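Local atomic coordinates of conserved domain protein (Streptococcus pneumoniae, PDB entry 4IAJ), a protein that is of unknown function, a small alpha-beta protein of the DUF4649 family in which two helices pack on an antiparallel sheet. Residues Asn5-Thr10 with Glu27-Ser32; Ile9-Ala14 with Arg19-Glu24; Tyr44-Leu49 with Gly63-Tyr68. One frame throughout, in Å; residues are numbered along the deposited sequence.

Interaction 1 of 3, residues Asn5-Thr10 with Glu27-Ser32; sequences NMIEIT and EDFERS
F29 of helix 26-35 meets two isoleucines, I7 and I9, that leave the same side of strand 7-12, and all three side chains are buried. The contact between the segments is apolar. I7 brings the far end of its long branch: CD1 comes to 3.8 Å from CB of F29 and 3.9 Å from its CG, so it rests where the ring joins the chain. I9 reaches further out along the ring, its CD1 lying 4.0 Å from CE1 of F29. Each isoleucine runs at roughly a right angle to the phenylalanine and approaches its ring obliquely. F29 carries CG anti to its backbone N (chi1 172°), which sends the ring off the helix and across the ends of both isoleucines.

The polar bonding here stays within the helix. S32 turns its hydroxyl back to F29, with OG donating to the carbonyl O at 2.7 Å on an in-plane lone pair.

I7 belongs to a classic beta bulge with M6, both facing F23 of strand 18-23. F23 meets the F29 ring edge-to-face, while I65 and F66 of helix 65-71 also touch F29, placing it between sheet and second helix.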
# COMPACT_ATOMS: atom_id res chain seq x y z
N ASN B 5 18.04 4.04 26.54
CA ASN B 5 17.75 3.47 25.22
C ASN B 5 18.91 3.59 24.24
O ASN B 5 19.41 4.69 23.97
CB ASN B 5 16.54 4.16 24.63
CG ASN B 5 15.31 3.94 25.46
OD1 ASN B 5 14.97 2.81 25.79
ND2 ASN B 5 14.63 5.02 25.82
N MSE B 6 19.30 2.47 23.66
CA MSE B 6 20.35 2.48 22.66
C MSE B 6 20.01 3.31 21.43
O MSE B 6 20.90 3.93 20.87
CB MSE B 6 20.68 1.06 22.22
CG MSE B 6 22.19 0.90 22.15
SE MSE B 6 22.50 -0.92 21.55
CE MSE B 6 22.37 -1.73 23.35
N ILE B 7 18.74 3.32 21.01
CA ILE B 7 18.30 4.11 19.85
C ILE B 7 17.10 5.01 20.18
O ILE B 7 16.11 4.56 20.74
CB ILE B 7 17.96 3.22 18.64
CG1 ILE B 7 19.20 2.42 18.24
CG2 ILE B 7 17.51 4.07 17.46
CD1 ILE B 7 19.01 1.54 17.04
N GLU B 8 17.25 6.30 19.87
CA GLU B 8 16.17 7.27 19.95
C GLU B 8 16.13 8.00 18.63
O GLU B 8 17.16 8.39 18.10
CB GLU B 8 16.39 8.26 21.08
CG GLU B 8 16.39 7.59 22.45
CD GLU B 8 16.03 8.53 23.60
OE1 GLU B 8 15.69 9.71 23.35
OE2 GLU B 8 16.09 8.06 24.77
N ILE B 9 14.94 8.15 18.07
CA ILE B 9 14.78 8.79 16.77
C ILE B 9 13.70 9.86 16.88
O ILE B 9 12.59 9.58 17.34
CB ILE B 9 14.38 7.80 15.67
CG1 ILE B 9 15.37 6.63 15.58
CG2 ILE B 9 14.28 8.52 14.34
CD1 ILE B 9 14.86 5.48 14.72
N THR B 10 14.01 11.08 16.47
CA THR B 10 13.01 12.13 16.45
C THR B 10 12.81 12.57 15.01
O THR B 10 13.77 12.77 14.27
CB THR B 10 13.40 13.32 17.34
OG1 THR B 10 13.48 12.90 18.71
CG2 THR B 10 12.36 14.40 17.25
N GLU B 27 18.50 -4.78 18.43
CA GLU B 27 17.59 -5.85 18.05
C GLU B 27 16.12 -5.43 18.08
O GLU B 27 15.35 -5.88 17.25
CB GLU B 27 17.77 -7.08 18.95
N ASP B 28 15.72 -4.58 19.04
CA ASP B 28 14.32 -4.11 19.08
C ASP B 28 14.03 -3.28 17.82
O ASP B 28 12.96 -3.39 17.23
CB ASP B 28 14.00 -3.28 20.32
CG ASP B 28 14.11 -4.06 21.62
OD1 ASP B 28 13.97 -5.31 21.60
OD2 ASP B 28 14.32 -3.42 22.67
N PHE B 29 15.01 -2.49 17.41
CA PHE B 29 14.87 -1.66 16.22
C PHE B 29 14.78 -2.54 14.96
O PHE B 29 13.87 -2.36 14.12
CB PHE B 29 16.05 -0.68 16.14
CG PHE B 29 16.11 0.08 14.86
CD1 PHE B 29 15.15 1.04 14.57
CD2 PHE B 29 17.10 -0.19 13.94
CE1 PHE B 29 15.18 1.74 13.37
CE2 PHE B 29 17.15 0.51 12.74
CZ PHE B 29 16.19 1.46 12.46
N GLU B 30 15.67 -3.51 14.85
CA GLU B 30 15.66 -4.44 13.73
C GLU B 30 14.34 -5.20 13.64
O GLU B 30 13.77 -5.34 12.54
CB GLU B 30 16.82 -5.44 13.84
CG GLU B 30 18.19 -4.82 13.63
CD GLU B 30 19.30 -5.86 13.69
OE1 GLU B 30 19.32 -6.65 14.67
OE2 GLU B 30 20.14 -5.88 12.77
N ARG B 31 13.86 -5.70 14.78
CA ARG B 31 12.56 -6.33 14.85
C ARG B 31 11.46 -5.42 14.30
O ARG B 31 10.59 -5.89 13.57
CB ARG B 31 12.19 -6.72 16.29
CG ARG B 31 12.29 -8.21 16.60
CD ARG B 31 11.50 -8.57 17.86
NE ARG B 31 12.05 -7.92 19.05
CZ ARG B 31 13.15 -8.32 19.69
NH1 ARG B 31 13.84 -9.38 19.27
NH2 ARG B 31 13.56 -7.65 20.76
N SER B 32 11.48 -4.14 14.68
CA SER B 32 10.45 -3.19 14.21
C SER B 32 10.53 -2.99 12.69
O SER B 32 9.50 -2.85 12.01
CB SER B 32 10.52 -1.83 14.93
OG SER B 32 11.59 -1.01 14.45

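Interaction 2 of 3, residues Ile9-Ala14 with Arg19-Glu24; sequences ITYIDA and RTVTFE
Backbone bonds pair I9 with V21 and Y11 with R19, two hydrogen-bonded pairs of an antiparallel ladder, with T10 and T20 as the non-hydrogen-bonded pair between them. The bond from R19 N to Y11 O is 2.8 Å long. In the middle pair the CA atoms close to 4.3 Å, and the hydroxyls of T10 and T20 hydrogen-bond, OG1 to OG1, at 2.7 Å.

On the face that carries I9, Y11, R19 and V21, the carbon parts of the side chains pack together. The Y11 ring swings over R19 because its CG sits between the backbone N and the carbonyl carbon (chi1 59°). CB of R19 makes a CH-pi contact over one face, 3.8 Å from the ring centroid, and V21 CG2 lies at the ring edge. CB of I9 meets CG2 of V21 at 4.0 Å.

A salt bridge ties D13, just past the end of strand 7-12, to the guanidinium of R19: NE donates to OD2 of D13 at 3.0 Å, from above the carboxylate plane. Water 1 links that oxygen to R19 NH2, which also bonds the carbonyl O of H59 of a third subunit. D13 OD1 takes bonds from S15 OG and N17 N in the connecting loop. The beta hairpin 7-12/18-23 forms one side of a four-stranded antiparallel sheet, with 18-23 outermost within the chain.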
# COMPACT_ATOMS: atom_id res chain seq x y z
N ILE B 9 14.94 8.15 18.07
CA ILE B 9 14.78 8.79 16.77
C ILE B 9 13.70 9.86 16.88
O ILE B 9 12.59 9.58 17.34
CB ILE B 9 14.38 7.80 15.67
CG1 ILE B 9 15.37 6.63 15.58
CG2 ILE B 9 14.28 8.52 14.34
CD1 ILE B 9 14.86 5.48 14.72
N THR B 10 14.01 11.08 16.47
CA THR B 10 13.01 12.13 16.45
C THR B 10 12.81 12.57 15.01
O THR B 10 13.77 12.77 14.27
CB THR B 10 13.40 13.32 17.34
OG1 THR B 10 13.48 12.90 18.71
CG2 THR B 10 12.36 14.40 17.25
N TYR B 11 11.56 12.65 14.59
CA TYR B 11 11.23 13.01 13.22
C TYR B 11 10.07 13.97 13.22
O TYR B 11 9.41 14.18 14.25
CB TYR B 11 10.94 11.76 12.39
CG TYR B 11 9.82 10.92 12.91
CD1 TYR B 11 8.50 11.23 12.63
CD2 TYR B 11 10.09 9.81 13.67
CE1 TYR B 11 7.47 10.44 13.12
CE2 TYR B 11 9.07 9.02 14.15
CZ TYR B 11 7.77 9.34 13.89
OH TYR B 11 6.79 8.52 14.40
N ILE B 12 9.84 14.59 12.07
CA ILE B 12 8.78 15.60 11.91
C ILE B 12 7.73 15.00 11.03
O ILE B 12 8.03 14.62 9.91
CB ILE B 12 9.28 16.89 11.23
CG1 ILE B 12 10.61 17.36 11.83
CG2 ILE B 12 8.21 17.97 11.32
CD1 ILE B 12 10.55 17.70 13.30
N ASP B 13 6.49 14.94 11.52
CA ASP B 13 5.41 14.32 10.75
C ASP B 13 4.73 15.36 9.88
O ASP B 13 5.16 16.53 9.83
CB ASP B 13 4.43 13.57 11.69
CG ASP B 13 3.60 14.47 12.56
OD1 ASP B 13 3.47 15.69 12.31
OD2 ASP B 13 3.06 13.92 13.55
N ALA B 14 3.66 14.95 9.20
CA ALA B 14 3.00 15.81 8.21
C ALA B 14 2.21 16.96 8.85
O ALA B 14 1.85 17.92 8.17
CB ALA B 14 2.10 14.97 7.32
N ARG B 19 7.96 13.95 16.65
CA ARG B 19 7.65 12.67 17.27
C ARG B 19 8.93 11.98 17.64
O ARG B 19 9.86 11.99 16.86
CB ARG B 19 6.90 11.77 16.30
CG ARG B 19 5.57 12.31 15.83
CD ARG B 19 4.71 12.76 16.99
NE ARG B 19 3.50 13.41 16.52
CZ ARG B 19 2.79 14.30 17.20
NH1 ARG B 19 3.17 14.74 18.42
NH2 ARG B 19 1.69 14.80 16.63
N THR B 20 8.97 11.36 18.82
CA THR B 20 10.15 10.62 19.24
C THR B 20 9.77 9.16 19.49
O THR B 20 8.80 8.90 20.18
CB THR B 20 10.79 11.24 20.49
OG1 THR B 20 11.19 12.59 20.18
CG2 THR B 20 12.02 10.46 20.93
N VAL B 21 10.53 8.23 18.90
CA VAL B 21 10.40 6.80 19.20
C VAL B 21 11.73 6.32 19.74
O VAL B 21 12.77 6.87 19.40
CB VAL B 21 9.96 5.95 18.00
CG1 VAL B 21 8.54 6.31 17.60
CG2 VAL B 21 10.90 6.11 16.80
N THR B 22 11.68 5.30 20.60
CA THR B 22 12.87 4.77 21.23
C THR B 22 12.91 3.25 21.12
O THR B 22 11.86 2.59 21.05
CB THR B 22 12.97 5.15 22.73
OG1 THR B 22 11.90 4.55 23.46
CG2 THR B 22 12.88 6.65 22.92
N PHE B 23 14.12 2.71 21.09
CA PHE B 23 14.32 1.28 21.08
C PHE B 23 15.34 0.97 22.16
O PHE B 23 16.38 1.62 22.24
CB PHE B 23 14.74 0.81 19.68
CG PHE B 23 13.72 1.16 18.62
CD1 PHE B 23 12.66 0.31 18.35
CD2 PHE B 23 13.80 2.37 17.95
CE1 PHE B 23 11.72 0.66 17.40
CE2 PHE B 23 12.86 2.72 17.00
CZ PHE B 23 11.82 1.87 16.72
N GLU B 24 14.98 0.02 23.03
CA GLU B 24 15.83 -0.33 24.16
C GLU B 24 17.10 -0.98 23.65
O GLU B 24 18.19 -0.68 24.15
CB GLU B 24 15.10 -1.27 25.13
CG GLU B 24 15.88 -1.51 26.43
CD GLU B 24 15.08 -2.27 27.49
OE1 GLU B 24 13.83 -2.27 27.44
OE2 GLU B 24 15.71 -2.87 28.38
O HOH W 1 0.73 12.89 14.49

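Interaction 3 of 3, residues Tyr44-Leu49 with Gly63-Tyr68; sequences YPVQKL and GDIFFY
This is a sheet-to-helix contact in the hydrophobic core: V46 and L49 of strand 46-51 turn their side chains to I65 and Y68 of helix 65-71. The meeting is entirely one of apolar groups, and I65 and L49 are buried.

I65 uses two branches for two partners. Its long branch ends in CD1, which lies 3.7 Å from CG2 of V46, the two side chains crossing at a slant. Its short branch, CG2, stands 4.2 Å from CD1 of L49 and about equally far from CD2, so it faces the fork of the leucine. L49 and I65 run past each other in opposite directions, side by side. L49 holds CG anti to the backbone N (chi1 167°), and this extends the fork out towards the helix. Its CD2 methyl then has a second neighbour, CE2 of Y68 at 4.1 Å, one helical turn beyond I65; the methyl comes to the ring obliquely. Helical spacing thus puts I65 and Y68 on one side of the helix, and the Y68 N to D64 O bond of 3.1 Å belongs to that turn.

On the strand, Q47 and K48 form a classic beta bulge opposite T10, where the chain turns a corner between V46 and L49. Both hydrophobic residues nevertheless point to the helix. Beyond these residues the core continues: I9 of strand 7-12 touches both L49 and I65, F29 of helix 26-35 packs on I65, L56 of strand 54-56 lies against L49, and Y58 meets the Y68 ring edge-to-face.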
# COMPACT_ATOMS: atom_id res chain seq x y z
N TYR B 44 9.41 10.39 6.57
CA TYR B 44 9.51 11.61 7.33
C TYR B 44 10.98 11.93 7.54
O TYR B 44 11.78 11.03 7.79
CB TYR B 44 8.79 11.48 8.66
CG TYR B 44 7.27 11.53 8.63
CD1 TYR B 44 6.58 12.33 7.72
CD2 TYR B 44 6.54 10.87 9.60
CE1 TYR B 44 5.19 12.41 7.75
CE2 TYR B 44 5.16 10.95 9.64
CZ TYR B 44 4.49 11.73 8.73
OH TYR B 44 3.13 11.86 8.80
N PRO B 45 11.33 13.23 7.46
CA PRO B 45 12.71 13.61 7.76
C PRO B 45 13.08 13.42 9.23
O PRO B 45 12.26 13.69 10.12
CB PRO B 45 12.76 15.10 7.40
CG PRO B 45 11.34 15.57 7.58
CD PRO B 45 10.47 14.40 7.21
N VAL B 46 14.31 12.99 9.47
CA VAL B 46 14.79 12.75 10.83
C VAL B 46 15.47 14.01 11.35
O VAL B 46 16.38 14.55 10.74
CB VAL B 46 15.73 11.54 10.91
CG1 VAL B 46 16.34 11.39 12.30
CG2 VAL B 46 14.96 10.27 10.55
N GLN B 47 14.98 14.47 12.49
CA GLN B 47 15.53 15.64 13.13
C GLN B 47 16.68 15.26 14.04
O GLN B 47 17.64 16.01 14.14
CB GLN B 47 14.45 16.34 13.93
CG GLN B 47 14.77 17.78 14.22
CD GLN B 47 14.08 18.26 15.47
OE1 GLN B 47 14.24 17.67 16.55
NE2 GLN B 47 13.29 19.32 15.35
N LYS B 48 16.59 14.11 14.72
CA LYS B 48 17.66 13.64 15.61
C LYS B 48 17.73 12.10 15.64
O LYS B 48 16.72 11.45 15.83
CB LYS B 48 17.43 14.16 17.03
CG LYS B 48 18.45 13.71 18.05
CD LYS B 48 18.25 14.41 19.39
CE LYS B 48 17.18 13.71 20.22
NZ LYS B 48 16.94 14.40 21.52
N LEU B 49 18.93 11.55 15.45
CA LEU B 49 19.18 10.12 15.58
C LEU B 49 20.26 9.92 16.62
O LEU B 49 21.39 10.35 16.42
CB LEU B 49 19.60 9.51 14.25
CG LEU B 49 20.18 8.10 14.27
CD1 LEU B 49 19.14 7.08 14.73
CD2 LEU B 49 20.70 7.73 12.89
N GLY B 63 12.90 6.00 7.06
CA GLY B 63 13.00 4.74 6.34
C GLY B 63 14.40 4.33 5.97
O GLY B 63 14.68 3.16 5.89
N ASP B 64 15.29 5.30 5.77
CA ASP B 64 16.69 5.01 5.40
C ASP B 64 17.64 4.81 6.58
O ASP B 64 18.84 4.53 6.38
CB ASP B 64 17.24 6.13 4.52
CG ASP B 64 16.76 6.05 3.10
OD1 ASP B 64 16.37 4.95 2.65
OD2 ASP B 64 16.82 7.08 2.41
N ILE B 65 17.15 4.93 7.80
CA ILE B 65 18.00 4.71 8.98
C ILE B 65 18.55 3.29 9.07
O ILE B 65 19.74 3.10 9.33
CB ILE B 65 17.29 5.03 10.30
CG1 ILE B 65 16.96 6.52 10.38
CG2 ILE B 65 18.21 4.67 11.48
CD1 ILE B 65 16.10 6.88 11.57
N PHE B 66 17.70 2.30 8.84
CA PHE B 66 18.12 0.90 8.92
C PHE B 66 19.36 0.63 8.06
O PHE B 66 20.32 0.03 8.53
CB PHE B 66 16.95 -0.03 8.51
CG PHE B 66 17.27 -1.49 8.62
CD1 PHE B 66 17.13 -2.15 9.83
CD2 PHE B 66 17.67 -2.21 7.51
CE1 PHE B 66 17.42 -3.50 9.94
CE2 PHE B 66 17.95 -3.56 7.62
CZ PHE B 66 17.83 -4.21 8.83
N PHE B 67 19.35 1.08 6.82
CA PHE B 67 20.48 0.84 5.92
C PHE B 67 21.70 1.67 6.30
O PHE B 67 22.82 1.16 6.28
CB PHE B 67 20.05 1.11 4.48
CG PHE B 67 18.95 0.19 4.04
CD1 PHE B 67 19.22 -1.12 3.70
CD2 PHE B 67 17.62 0.62 4.06
CE1 PHE B 67 18.21 -1.98 3.32
CE2 PHE B 67 16.59 -0.25 3.69
CZ PHE B 67 16.90 -1.56 3.32
N TYR B 68 21.49 2.94 6.64
CA TYR B 68 22.56 3.80 7.15
C TYR B 68 23.33 3.15 8.29
O TYR B 68 24.56 3.06 8.24
CB TYR B 68 21.99 5.15 7.59
CG TYR B 68 22.97 6.07 8.32
CD1 TYR B 68 23.86 6.89 7.62
CD2 TYR B 68 22.96 6.14 9.71
CE1 TYR B 68 24.73 7.75 8.29
CE2 TYR B 68 23.81 6.99 10.38
CZ TYR B 68 24.70 7.79 9.68
OH TYR B 68 25.52 8.61 10.41

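How the interactions relate
The three contacts lie close together, their centres 9 to 11 Å apart, and all draw on one four-stranded antiparallel sheet with strand order 18-23, 7-12, 46-51, 54-56. Interactions 1 and 2 start from the same strand, 7-12, and share I9 and T10; interaction 3 follows later in the chain, on the neighbouring strand 46-51. Interaction 2 joins two strands within the sheet, whereas interactions 1 and 3 set helices 26-35 and 65-71 against it. Backbone bonds bridge them: I7 O to F23 N, and T10 to Q47 and K48. I9 CD1 also meets I65 CD1 at 3.7 Å, merging both helix contacts into a single core for this small domain.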